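Phenylacetic acid degradation-related protein (Ralstonia eutropha JMP134, PDB 2PIM) probably acts as a thioesterase of the hotdog-fold PaaI type, hydrolysing acyl-CoA thioesters. Local coordinates at residues G54-G58 against G59-A63; M71-T74 against A75-D79. All blocks are in the same frame, centred on the assembly; numbering follows the deposited sequence.

Contact 1: G54-G58 against G59-A63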
ATOM      1  N   GLY A  54      -2.459   4.398  16.745  1.00 42.22           N
ATOM      2  CA  GLY A  54      -3.536   5.244  16.233  1.00 40.56           C
ATOM      3  C   GLY A  54      -3.192   6.075  15.008  1.00 38.90           C
ATOM      4  O   GLY A  54      -3.964   6.951  14.596  1.00 39.71           O
ATOM      5  N   GLN A  55      -2.039   5.817  14.409  1.00 34.69           N
ATOM      6  CA  GLN A  55      -1.728   6.439  13.143  1.00 34.98           C
ATOM      7  C   GLN A  55      -2.080   5.498  11.964  1.00 32.12           C
ATOM      8  O   GLN A  55      -2.177   4.278  12.111  1.00 33.14           O
ATOM      9  CB  GLN A  55      -0.261   6.828  13.101  1.00 35.16           C
ATOM     10  CG  GLN A  55       0.242   7.635  14.289  1.00 36.29           C
ATOM     11  CD  GLN A  55       1.765   7.459  14.474  1.00 43.50           C
ATOM     12  OE1 GLN A  55       2.451   6.831  13.638  1.00 55.43           O
ATOM     13  NE2 GLN A  55       2.295   8.009  15.569  1.00 51.46           N
ATOM     14  N   VAL A  56      -2.254   6.079  10.795  1.00 31.03           N
ATOM     15  CA  VAL A  56      -2.609   5.320   9.608  1.00 31.07           C
ATOM     16  C   VAL A  56      -1.399   4.462   9.201  1.00 30.24           C
ATOM     17  O   VAL A  56      -0.268   4.971   9.088  1.00 30.45           O
ATOM     18  CB  VAL A  56      -3.018   6.260   8.425  1.00 29.29           C
ATOM     19  CG1 VAL A  56      -3.439   5.471   7.202  1.00 28.25           C
ATOM     20  CG2 VAL A  56      -4.152   7.170   8.823  1.00 35.75           C
ATOM     21  N   GLN A  57      -1.641   3.177   8.953  1.00 28.15           N
ATOM     22  CA  GLN A  57      -0.587   2.296   8.435  1.00 28.38           C
ATOM     23  C   GLN A  57      -0.052   2.858   7.127  1.00 29.99           C
ATOM     24  O   GLN A  57      -0.847   3.317   6.282  1.00 30.92           O
ATOM     25  CB  GLN A  57      -1.129   0.899   8.159  1.00 27.54           C
ATOM     26  CG  GLN A  57      -0.036  -0.167   8.035  1.00 27.38           C
ATOM     27  CD  GLN A  57      -0.328  -1.176   6.936  1.00 37.99           C
ATOM     28  OE1 GLN A  57      -0.868  -0.816   5.883  1.00 32.39           O
ATOM     29  NE2 GLN A  57       0.050  -2.449   7.169  1.00 31.96           N
ATOM     30  N   GLY A  58       1.279   2.799   6.969  1.00 28.52           N
ATOM     31  CA  GLY A  58       1.987   3.281   5.800  1.00 29.12           C
ATOM     32  C   GLY A  58       1.470   2.645   4.517  1.00 28.97           C
ATOM     33  O   GLY A  58       1.234   3.308   3.528  1.00 31.60           O
ATOM     34  N   GLY A  59       1.289   1.340   4.542  1.00 29.08           N
ATOM     35  CA  GLY A  59       0.781   0.642   3.396  1.00 29.09           C
ATOM     36  C   GLY A  59      -0.561   1.145   2.928  1.00 28.02           C
ATOM     37  O   GLY A  59      -0.786   1.200   1.741  1.00 30.55           O
HETATM   38  N   MSE A  60      -1.450   1.507   3.860  1.00 29.75           N
HETATM   39  CA  MSE A  60      -2.789   2.011   3.500  1.00 30.61           C
HETATM   40  C   MSE A  60      -2.636   3.362   2.782  1.00 30.92           C
HETATM   41  O   MSE A  60      -3.312   3.592   1.792  1.00 26.44           O
HETATM   42  CB  MSE A  60      -3.714   2.111   4.724  1.00 31.22           C
HETATM   43  CG  MSE A  60      -4.068   0.725   5.306  1.00 30.88           C
HETATM   44 SE   MSE A  60      -4.897  -0.407   3.932  0.75 27.03          SE
HETATM   45  CE  MSE A  60      -6.208   0.736   3.285  1.00 28.18           C
ATOM     46  N   LEU A  61      -1.711   4.205   3.256  1.00 29.05           N
ATOM     47  CA  LEU A  61      -1.363   5.434   2.536  1.00 28.87           C
ATOM     48  C   LEU A  61      -0.837   5.144   1.145  1.00 29.48           C
ATOM     49  O   LEU A  61      -1.148   5.856   0.189  1.00 26.56           O
ATOM     50  CB  LEU A  61      -0.313   6.220   3.271  1.00 25.60           C
ATOM     51  CG  LEU A  61      -0.643   6.668   4.707  1.00 31.36           C
ATOM     52  CD1 LEU A  61       0.596   7.255   5.385  1.00 28.91           C
ATOM     53  CD2 LEU A  61      -1.764   7.642   4.747  1.00 32.45           C
ATOM     54  N   GLY A  62      -0.015   4.104   1.048  1.00 29.12           N
ATOM     55  CA  GLY A  62       0.467   3.636  -0.240  1.00 26.99           C
ATOM     56  C   GLY A  62      -0.653   3.222  -1.183  1.00 27.38           C
ATOM     57  O   GLY A  62      -0.539   3.439  -2.366  1.00 28.34           O
ATOM     58  N   ALA A  63      -1.730   2.628  -0.670  1.00 28.41           N
ATOM     59  CA  ALA A  63      -2.878   2.276  -1.517  1.00 28.16           C
ATOM     60  C   ALA A  63      -3.582   3.514  -2.053  1.00 27.00           C
ATOM     61  O   ALA A  63      -4.092   3.511  -3.155  1.00 26.30           O
ATOM     62  CB  ALA A  63      -3.865   1.356  -0.748  1.00 29.95           C
TER
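Where the loop 54-58 turns into the helix continued by 59-63, Gln57 O accepts from Leu61 N at 3.3 Å and Gly58 O from Gly62 N at 2.9 Å, the first i to i+4 bonds of the helix. Gln57 is the N-cap. Its CG stands anti to the backbone N (chi1 -162°), and a bend at chi2 brings the amide back over the first turn, where OE1 accepts from Met60 N, 3.1 Å away, in a capping bond that is weak because the approach is far from straight (120° at the hydrogen). The same OE1 rests 3.3 Å from Gly59 CA, where no side chain stands in its way, and 3.6 Å from CG of Met60, a selenomethionine. The other end of the amide reaches across the dimer: Gln57 NE2 donates to Ala63 O of the second subunit, the stronger of the amide's two polar contacts. Val56 points toward the helix, and its CG1 meets Leu61 CD2 at 3.7 Å, the two side chains crossing at a slant; Val56 CG1 also touches Met60 CB at 4.2 Å. Gly59 N donates to Asp66 of the second subunit, while Val56 is backbone-bonded to Ala96 in the loop before strand 99-107, and Met60 packs on Leu25 of helix 20-25.

Contact 2: M71-T74 against A75-D79; sequences MLVT and ATLED
Thr76 N stands on one side of the Val73 carbonyl plane, the Leu77 side chain reaches the oxygen from the other side, and the Thr76 hydroxyl comes in within the plane. This is the C-terminal end of the long central helix of a hotdog fold, where the regular helical pattern tightens into i to i+3 bonds before the chain leaves in extended form at Leu77. Upstream, Ala75 N still makes an ordinary helical bond to Met71 O at 2.8 Å. One residue later the corresponding bond, Thr76 N to Leu72 O, is long and weak, and Thr76 N turns mainly to Val73 O, 3.1 Å away and 56° out of the carbonyl plane. That tilt leaves a lone pair in the plane for the side chain: Thr76 OG1 donates to Val73 O over 2.7 Å. Its chi1 of 71° sets OG1 between the backbone N and the carbonyl carbon, within reach of Val73 O; that oxygen thus accepts from both the N-H and the hydroxyl of Thr76. The carbonyl of Thr74 repeats the i to i+3 pattern, with Leu77 N 3.0 Å from Thr74 O and again well above the plane. Thr74's own hydroxyl bonds to Ala70 O, one turn back. Around this helix end, Leu72 and Thr76 both pack on Leu107 of strand 99-107, Val73 reaches Val117 of strand 114-123, and Ala75 touches Phe8 of helix 7-12. Leu77 curls back over the last turn, its CG 3.3 Å from Val73 O, and its methyl CD2 ends 4.3 Å from Val73 CG1.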
HETATM    1  N   MSE A  71      -4.788   6.509 -11.413  1.00 29.89           N
HETATM    2  CA  MSE A  71      -5.946   7.265 -11.940  1.00 27.85           C
HETATM    3  C   MSE A  71      -5.483   8.292 -12.959  1.00 25.61           C
HETATM    4  O   MSE A  71      -6.047   8.422 -14.079  1.00 21.16           O
HETATM    5  CB  MSE A  71      -6.743   7.981 -10.827  1.00 29.73           C
HETATM    6  CG  MSE A  71      -7.842   7.152 -10.126  1.00 38.91           C
HETATM    7 SE   MSE A  71      -9.062   6.217 -11.369  0.75 38.20          SE
HETATM    8  CE  MSE A  71      -8.065   4.443 -11.548  1.00 38.12           C
ATOM      9  N   LEU A  72      -4.459   9.035 -12.579  1.00 24.53           N
ATOM     10  CA  LEU A  72      -3.895  10.029 -13.507  1.00 25.71           C
ATOM     11  C   LEU A  72      -3.476   9.362 -14.852  1.00 24.23           C
ATOM     12  O   LEU A  72      -3.867   9.814 -15.927  1.00 26.69           O
ATOM     13  CB  LEU A  72      -2.748  10.789 -12.848  1.00 22.07           C
ATOM     14  CG  LEU A  72      -1.985  11.678 -13.847  1.00 26.35           C
ATOM     15  CD1 LEU A  72      -2.892  12.606 -14.643  1.00 21.42           C
ATOM     16  CD2 LEU A  72      -0.956  12.434 -13.088  1.00 24.08           C
ATOM     17  N   VAL A  73      -2.750   8.247 -14.770  1.00 24.60           N
ATOM     18  CA  VAL A  73      -2.319   7.545 -15.975  1.00 25.61           C
ATOM     19  C   VAL A  73      -3.502   7.141 -16.798  1.00 25.86           C
ATOM     20  O   VAL A  73      -3.510   7.373 -18.000  1.00 26.00           O
ATOM     21  CB  VAL A  73      -1.460   6.294 -15.693  1.00 26.64           C
ATOM     22  CG1 VAL A  73      -1.090   5.599 -16.990  1.00 29.72           C
ATOM     23  CG2 VAL A  73      -0.215   6.679 -14.919  1.00 27.62           C
ATOM     24  N   THR A  74      -4.507   6.548 -16.147  1.00 27.68           N
ATOM     25  CA  THR A  74      -5.751   6.091 -16.829  1.00 25.12           C
ATOM     26  C   THR A  74      -6.490   7.212 -17.526  1.00 23.47           C
ATOM     27  O   THR A  74      -6.966   7.063 -18.673  1.00 23.68           O
ATOM     28  CB  THR A  74      -6.670   5.352 -15.813  1.00 25.57           C
ATOM     29  OG1 THR A  74      -5.935   4.249 -15.288  1.00 24.21           O
ATOM     30  CG2 THR A  74      -7.929   4.810 -16.463  1.00 27.79           C
ATOM     31  N   ALA A  75      -6.581   8.347 -16.851  1.00 21.76           N
ATOM     32  CA  ALA A  75      -7.158   9.546 -17.456  1.00 24.40           C
ATOM     33  C   ALA A  75      -6.596   9.900 -18.834  1.00 24.26           C
ATOM     34  O   ALA A  75      -7.323  10.460 -19.658  1.00 27.83           O
ATOM     35  CB  ALA A  75      -7.007  10.718 -16.527  1.00 25.15           C
ATOM     36  N   THR A  76      -5.315   9.588 -19.078  1.00 25.59           N
ATOM     37  CA  THR A  76      -4.649   9.908 -20.353  1.00 26.65           C
ATOM     38  C   THR A  76      -4.856   8.848 -21.454  1.00 27.18           C
ATOM     39  O   THR A  76      -4.531   9.099 -22.601  1.00 26.76           O
ATOM     40  CB  THR A  76      -3.114  10.209 -20.191  1.00 24.74           C
ATOM     41  OG1 THR A  76      -2.375   9.011 -19.891  1.00 28.84           O
ATOM     42  CG2 THR A  76      -2.879  11.203 -19.109  1.00 31.82           C
ATOM     43  N   LEU A  77      -5.423   7.691 -21.123  1.00 29.14           N
ATOM     44  CA  LEU A  77      -5.421   6.565 -22.050  1.00 28.97           C
ATOM     45  C   LEU A  77      -6.519   6.593 -23.078  1.00 32.57           C
ATOM     46  O   LEU A  77      -7.594   7.108 -22.845  1.00 32.81           O
ATOM     47  CB  LEU A  77      -5.470   5.244 -21.275  1.00 30.56           C
ATOM     48  CG  LEU A  77      -4.313   5.097 -20.277  1.00 27.82           C
ATOM     49  CD1 LEU A  77      -4.195   3.681 -19.738  1.00 27.29           C
ATOM     50  CD2 LEU A  77      -2.971   5.563 -20.855  1.00 28.87           C
ATOM     51  N   GLU A  78      -6.226   6.043 -24.245  1.00 34.33           N
ATOM     52  CA  GLU A  78      -7.260   5.750 -25.215  1.00 37.12           C
ATOM     53  C   GLU A  78      -8.139   4.611 -24.682  1.00 37.96           C
ATOM     54  O   GLU A  78      -7.787   3.936 -23.711  1.00 38.70           O
ATOM     55  CB  GLU A  78      -6.644   5.401 -26.583  1.00 36.18           C
ATOM     56  CG  GLU A  78      -5.703   4.194 -26.600  1.00 36.19           C
ATOM     57  CD  GLU A  78      -4.208   4.533 -26.438  1.00 41.14           C
ATOM     58  OE1 GLU A  78      -3.777   5.045 -25.367  1.00 30.26           O
ATOM     59  OE2 GLU A  78      -3.454   4.230 -27.386  1.00 41.79           O
ATOM     60  N   ASP A  79      -9.295   4.426 -25.298  1.00 39.85           N
ATOM     61  CA  ASP A  79     -10.130   3.262 -25.030  1.00 41.60           C
ATOM     62  C   ASP A  79      -9.397   2.028 -25.509  1.00 42.08           C
ATOM     63  O   ASP A  79      -8.846   2.017 -26.615  1.00 42.75           O
ATOM     64  CB  ASP A  79     -11.479   3.358 -25.771  1.00 44.53           C
ATOM     65  CG  ASP A  79     -12.588   3.952 -24.912  1.00 50.52           C
ATOM     66  OD1 ASP A  79     -12.331   4.311 -23.734  1.00 59.43           O
ATOM     67  OD2 ASP A  79     -13.725   4.044 -25.423  1.00 56.47           O
TER

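Contacts 1 and 2 form the two ends of helix 58-75, the helix that the curved antiparallel sheet of the hotdog fold wraps. Their centres are 25 Å apart, on opposite sides of the chain's centre, and their nearest atoms stay about 9 Å from each other without touching. The ends have different surroundings: contact 1 is buried and bonded to the second subunit, whereas no other chain of the assembly reaches contact 2. In PaaI-type thioesterases the active sites lie at the dimer interface near the helix N terminus; by analogy, the site here would probably lie near contact 1, at the end of the helix remote from contact 2.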